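Local atomic coordinates of Non-structural protein (Porcine reproductive and respiratory syndrome virus, PDB entry 3IFU), a protein that forms the N-terminal Nsp1alpha part of the viral polyprotein, a zinc-binding papain-like cysteine protease that probably suppresses the host's interferon-beta response. Residues 17-21 / 22-26; 75-78 / 79-83. All coordinates share one frame; numbering follows the deposited sequence.

Interaction 1: 17-21 / 22-26; sequences FVAEG and QVYCT. With ZN (zinc ion), chain C.
Phe17 holds CG between its backbone N and carbonyl carbon (chi1 67°), and this turns its ring across the hairpin toward Tyr24, whose CG lies beside its own N and opposite its carbonyl carbon. The Phe17 torsion brings its ring under Tyr24 CB, which lies over one face as a CH-pi contact, though the closeness of this approach is doubtful. The two ring planes differ by only 16°, but the centroids are 5.4 Å apart and the rings are displaced, leaving little face-to-face overlap. Beyond them, Ala19 CB reaches Tyr24 CE1 at 3.6 Å. The backbone bonds establish an antiparallel hairpin: Phe17 and Tyr24 form a hydrogen-bonded pair, with Tyr24 N to Phe17 O at 2.8 Å and almost straight (177°). Val18 and Val23 follow as a non-hydrogen-bonded pair on the other face, and Ala19 N bonds to Gln22 O at 3.0 Å, just before the Glu20-Gly21 turn. One water joins the Tyr24 hydroxyl to this turn, donating to Ala19 O at 2.6 Å and lying in the plane of the Tyr24 ring at its edge. At the far end, Cys25 SG binds zinc at 2.4 Å with Cys8, Cys10 and Cys28, which ties the hairpin into the N-terminal zinc finger. Phe17 and Thr26 pack against Met98 of helix 94-108, while Tyr24 meets Pro134 of the second subunit.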
loop_
_atom_site.group_PDB
_atom_site.type_symbol
_atom_site.label_atom_id
_atom_site.label_comp_id
_atom_site.label_asym_id
_atom_site.label_seq_id
_atom_site.Cartn_x
_atom_site.Cartn_y
_atom_site.Cartn_z
ATOM N N PHE A 17 -5.747 14.398 1.981
ATOM C CA PHE A 17 -4.822 13.492 2.658
ATOM C C PHE A 17 -3.616 13.307 1.747
ATOM O O PHE A 17 -3.687 13.608 0.562
ATOM C CB PHE A 17 -5.496 12.144 2.990
ATOM C CG PHE A 17 -5.853 11.297 1.789
ATOM C CD1 PHE A 17 -4.913 10.439 1.212
ATOM C CD2 PHE A 17 -7.156 11.307 1.274
ATOM C CE1 PHE A 17 -5.270 9.598 0.141
ATOM C CE2 PHE A 17 -7.519 10.476 0.209
ATOM C CZ PHE A 17 -6.575 9.617 -0.356
ATOM N N VAL A 18 -2.503 12.845 2.301
ATOM C CA VAL A 18 -1.297 12.647 1.507
ATOM C C VAL A 18 -0.840 11.187 1.507
ATOM O O VAL A 18 -0.663 10.578 2.564
ATOM C CB VAL A 18 -0.158 13.546 2.028
ATOM C CG1 VAL A 18 1.027 13.502 1.088
ATOM C CG2 VAL A 18 -0.658 14.959 2.170
ATOM N N ALA A 19 -0.677 10.629 0.307
ATOM C CA ALA A 19 -0.230 9.245 0.115
ATOM C C ALA A 19 1.000 9.341 -0.778
ATOM O O ALA A 19 0.954 9.945 -1.854
ATOM C CB ALA A 19 -1.314 8.416 -0.550
ATOM N N GLU A 20 2.098 8.742 -0.329
ATOM C CA GLU A 20 3.357 8.828 -1.050
ATOM C C GLU A 20 3.551 10.306 -1.406
ATOM O O GLU A 20 3.517 11.159 -0.521
ATOM C CB GLU A 20 3.344 7.921 -2.285
ATOM C CG GLU A 20 3.299 6.437 -1.906
ATOM C CD GLU A 20 3.983 5.522 -2.915
ATOM O OE1 GLU A 20 5.157 5.780 -3.255
ATOM O OE2 GLU A 20 3.356 4.534 -3.356
ATOM N N GLY A 21 3.740 10.637 -2.671
ATOM C CA GLY A 21 3.923 12.043 -2.989
ATOM C C GLY A 21 2.633 12.847 -3.075
ATOM O O GLY A 21 2.521 13.918 -2.481
ATOM N N GLN A 22 1.666 12.298 -3.812
ATOM C CA GLN A 22 0.358 12.901 -4.067
ATOM C C GLN A 22 -0.551 13.345 -2.931
ATOM O O GLN A 22 -0.657 12.714 -1.881
ATOM C CB GLN A 22 -0.485 11.978 -4.959
ATOM C CG GLN A 22 -0.262 12.117 -6.453
ATOM C CD GLN A 22 -0.489 13.524 -6.953
ATOM O OE1 GLN A 22 -1.476 14.186 -6.591
ATOM N NE2 GLN A 22 0.420 13.995 -7.804
ATOM N N VAL A 23 -1.237 14.443 -3.211
ATOM C CA VAL A 23 -2.218 15.036 -2.332
ATOM C C VAL A 23 -3.501 14.499 -2.962
ATOM O O VAL A 23 -3.712 14.644 -4.167
ATOM C CB VAL A 23 -2.171 16.579 -2.443
ATOM C CG1 VAL A 23 -3.306 17.207 -1.674
ATOM C CG2 VAL A 23 -0.844 17.089 -1.914
ATOM N N TYR A 24 -4.334 13.838 -2.168
ATOM C CA TYR A 24 -5.581 13.277 -2.685
ATOM C C TYR A 24 -6.776 13.858 -1.951
ATOM O O TYR A 24 -6.653 14.326 -0.825
ATOM C CB TYR A 24 -5.629 11.749 -2.522
ATOM C CG TYR A 24 -4.656 10.934 -3.355
ATOM C CD1 TYR A 24 -3.393 10.598 -2.868
ATOM C CD2 TYR A 24 -5.022 10.457 -4.614
ATOM C CE1 TYR A 24 -2.524 9.799 -3.612
ATOM C CE2 TYR A 24 -4.162 9.661 -5.367
ATOM C CZ TYR A 24 -2.919 9.335 -4.862
ATOM O OH TYR A 24 -2.088 8.531 -5.606
ATOM N N CYS A 25 -7.934 13.806 -2.595
ATOM C CA CYS A 25 -9.159 14.305 -2.005
ATOM C C CYS A 25 -9.796 13.219 -1.151
ATOM O O CYS A 25 -9.875 12.061 -1.557
ATOM C CB CYS A 25 -10.136 14.724 -3.095
ATOM S SG CYS A 25 -11.798 15.051 -2.478
ATOM N N THR A 26 -10.248 13.601 0.036
ATOM C CA THR A 26 -10.887 12.679 0.960
ATOM C C THR A 26 -12.233 12.176 0.436
ATOM O O THR A 26 -12.663 11.071 0.755
ATOM C CB THR A 26 -11.080 13.366 2.328
ATOM O OG1 THR A 26 -9.829 13.391 3.027
ATOM C CG2 THR A 26 -12.096 12.637 3.164
HETATM ZN ZN ZN C . -12.725 15.233 -4.730
HETATM O O HOH W 1 0.160 8.489 -3.917
#

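Interaction 2: 75-78 / 79-83; sequences ACWL and SAIFP. With ZN (zinc ion), chain B.
Trp77, Leu78 and Ile81 meet in a local contact of consecutive turns, wholly buried near the centre of the chain, where the backbone coils into helix 81-87. The coiling begins with Leu78 N bonding back to Ala75 O. It continues with Ser79 N to Cys76 O at 3.0 Å, although the position of Ser79 N is less certain. Ala80 N then reaches Trp77 O at 2.9 Å, approaching from above the carbonyl plane (68° out of it), as suits a three-residue step rather than a regular alpha-helical one. The same oxygen takes a second, weak bond from Ile81 N at 3.4 Å. One residue further on, a water bridges the i to i+4 pair: it donates to Leu78 O at 2.8 Å and accepts from Phe82 N at 2.7 Å. This segment belongs to the cysteine protease domain, and a Cys-Trp pair leading into a buried helix is consistent with its papain-like family. Cys76 SG binds zinc at 2.5 Å, turned between backbone N and carbonyl carbon (chi1 62°), and Cys70, His146 and the C-terminal carboxylate of Met180 complete the site. On the apolar side, Leu78 and Ile81 lie side by side and point the same way, with CD2 of Leu78 4.2 Å from CD1 of Ile81. That CD1 also comes up to the edge of the Trp77 indole, 4.3 Å from CZ3, while Leu78 CG and Ala75 CB cover one indole face. Tyr106 of helix 94-108 meets the Trp77 ring edge-to-face and packs on Leu78 and Ile81. Ala80 turns to Val140 and Val147 of the four-stranded sheet.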
loop_
_atom_site.group_PDB
_atom_site.type_symbol
_atom_site.label_atom_id
_atom_site.label_comp_id
_atom_site.label_asym_id
_atom_site.label_seq_id
_atom_site.Cartn_x
_atom_site.Cartn_y
_atom_site.Cartn_z
ATOM N N ALA A 75 2.203 19.312 9.501
ATOM C CA ALA A 75 1.023 18.475 9.680
ATOM C C ALA A 75 1.257 17.128 9.012
ATOM O O ALA A 75 0.538 16.748 8.087
ATOM C CB ALA A 75 -0.203 19.163 9.079
ATOM N N CYS A 76 2.269 16.408 9.485
ATOM C CA CYS A 76 2.598 15.121 8.905
ATOM C C CYS A 76 1.483 14.086 9.097
ATOM O O CYS A 76 1.498 13.032 8.461
ATOM C CB CYS A 76 3.938 14.610 9.462
ATOM S SG CYS A 76 4.053 14.310 11.251
ATOM N N TRP A 77 0.515 14.393 9.962
ATOM C CA TRP A 77 -0.606 13.486 10.198
ATOM C C TRP A 77 -1.478 13.370 8.953
ATOM O O TRP A 77 -2.268 12.438 8.831
ATOM C CB TRP A 77 -1.471 13.954 11.373
ATOM C CG TRP A 77 -1.761 15.422 11.368
ATOM C CD1 TRP A 77 -1.049 16.395 12.008
ATOM C CD2 TRP A 77 -2.822 16.091 10.674
ATOM N NE1 TRP A 77 -1.596 17.627 11.756
ATOM C CE2 TRP A 77 -2.690 17.471 10.942
ATOM C CE3 TRP A 77 -3.873 15.659 9.850
ATOM C CZ2 TRP A 77 -3.572 18.430 10.419
ATOM C CZ3 TRP A 77 -4.753 16.613 9.326
ATOM C CH2 TRP A 77 -4.593 17.981 9.616
ATOM N N LEU A 78 -1.338 14.320 8.033
ATOM C CA LEU A 78 -2.107 14.300 6.790
ATOM C C LEU A 78 -1.711 13.057 6.007
ATOM O O LEU A 78 -2.450 12.574 5.137
ATOM C CB LEU A 78 -1.819 15.549 5.950
ATOM C CG LEU A 78 -2.558 16.836 6.319
ATOM C CD1 LEU A 78 -2.055 17.980 5.467
ATOM C CD2 LEU A 78 -4.042 16.639 6.107
ATOM N N SER A 79 -0.530 12.549 6.339
ATOM C CA SER A 79 0.031 11.366 5.714
ATOM C C SER A 79 -0.456 10.066 6.371
ATOM O O SER A 79 -0.314 8.991 5.801
ATOM C CB SER A 79 1.558 11.469 5.779
ATOM O OG SER A 79 2.182 10.272 5.377
ATOM N N ALA A 80 -1.040 10.158 7.565
ATOM C CA ALA A 80 -1.522 8.971 8.265
ATOM C C ALA A 80 -3.004 8.675 8.029
ATOM O O ALA A 80 -3.483 7.578 8.350
ATOM C CB ALA A 80 -1.252 9.103 9.753
ATOM N N ILE A 81 -3.722 9.636 7.451
ATOM C CA ILE A 81 -5.149 9.471 7.192
ATOM C C ILE A 81 -5.524 8.234 6.356
ATOM O O ILE A 81 -6.355 7.422 6.781
ATOM C CB ILE A 81 -5.747 10.746 6.540
ATOM C CG1 ILE A 81 -5.483 11.954 7.447
ATOM C CG2 ILE A 81 -7.245 10.575 6.333
ATOM C CD1 ILE A 81 -6.219 13.200 7.063
ATOM N N PHE A 82 -4.911 8.079 5.187
ATOM C CA PHE A 82 -5.205 6.936 4.333
ATOM C C PHE A 82 -4.836 5.574 4.944
ATOM O O PHE A 82 -5.664 4.662 4.961
ATOM C CB PHE A 82 -4.519 7.083 2.968
ATOM C CG PHE A 82 -4.775 5.932 2.048
ATOM C CD1 PHE A 82 -6.035 5.736 1.492
ATOM C CD2 PHE A 82 -3.782 4.992 1.799
ATOM C CE1 PHE A 82 -6.309 4.615 0.708
ATOM C CE2 PHE A 82 -4.048 3.869 1.018
ATOM C CZ PHE A 82 -5.317 3.683 0.473
ATOM N N PRO A 83 -3.592 5.402 5.435
ATOM C CA PRO A 83 -3.212 4.112 6.026
ATOM C C PRO A 83 -4.115 3.665 7.180
ATOM O O PRO A 83 -4.483 2.491 7.271
ATOM C CB PRO A 83 -1.778 4.350 6.480
ATOM C CG PRO A 83 -1.284 5.309 5.474
ATOM C CD PRO A 83 -2.420 6.290 5.350
HETATM ZN ZN ZN B . 5.808 16.084 11.754
HETATM O O HOH W 2 -3.022 9.847 4.558
#

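Overall arrangement
Interactions 1 and 2 follow one another in the chain, belong to different family regions and touch directly, their centres about 9 Å apart. Val18 N lies 2.9 Å from Leu78 O, a probable hydrogen bond, so this carbonyl, which accepts a bond from the water bridging to Phe82 N, probably accepts one from the hairpin too. Side chains add to the junction: Phe17 CD1 is 3.8 Å from Phe82 CB, and Phe17 CB is equally far from Ile81 CB. Each contact carries one cysteine of a different zinc site, and the two metals are about 25 Å apart. The zinc finger thus packs onto the protease domain at a junction between the two zinc sites.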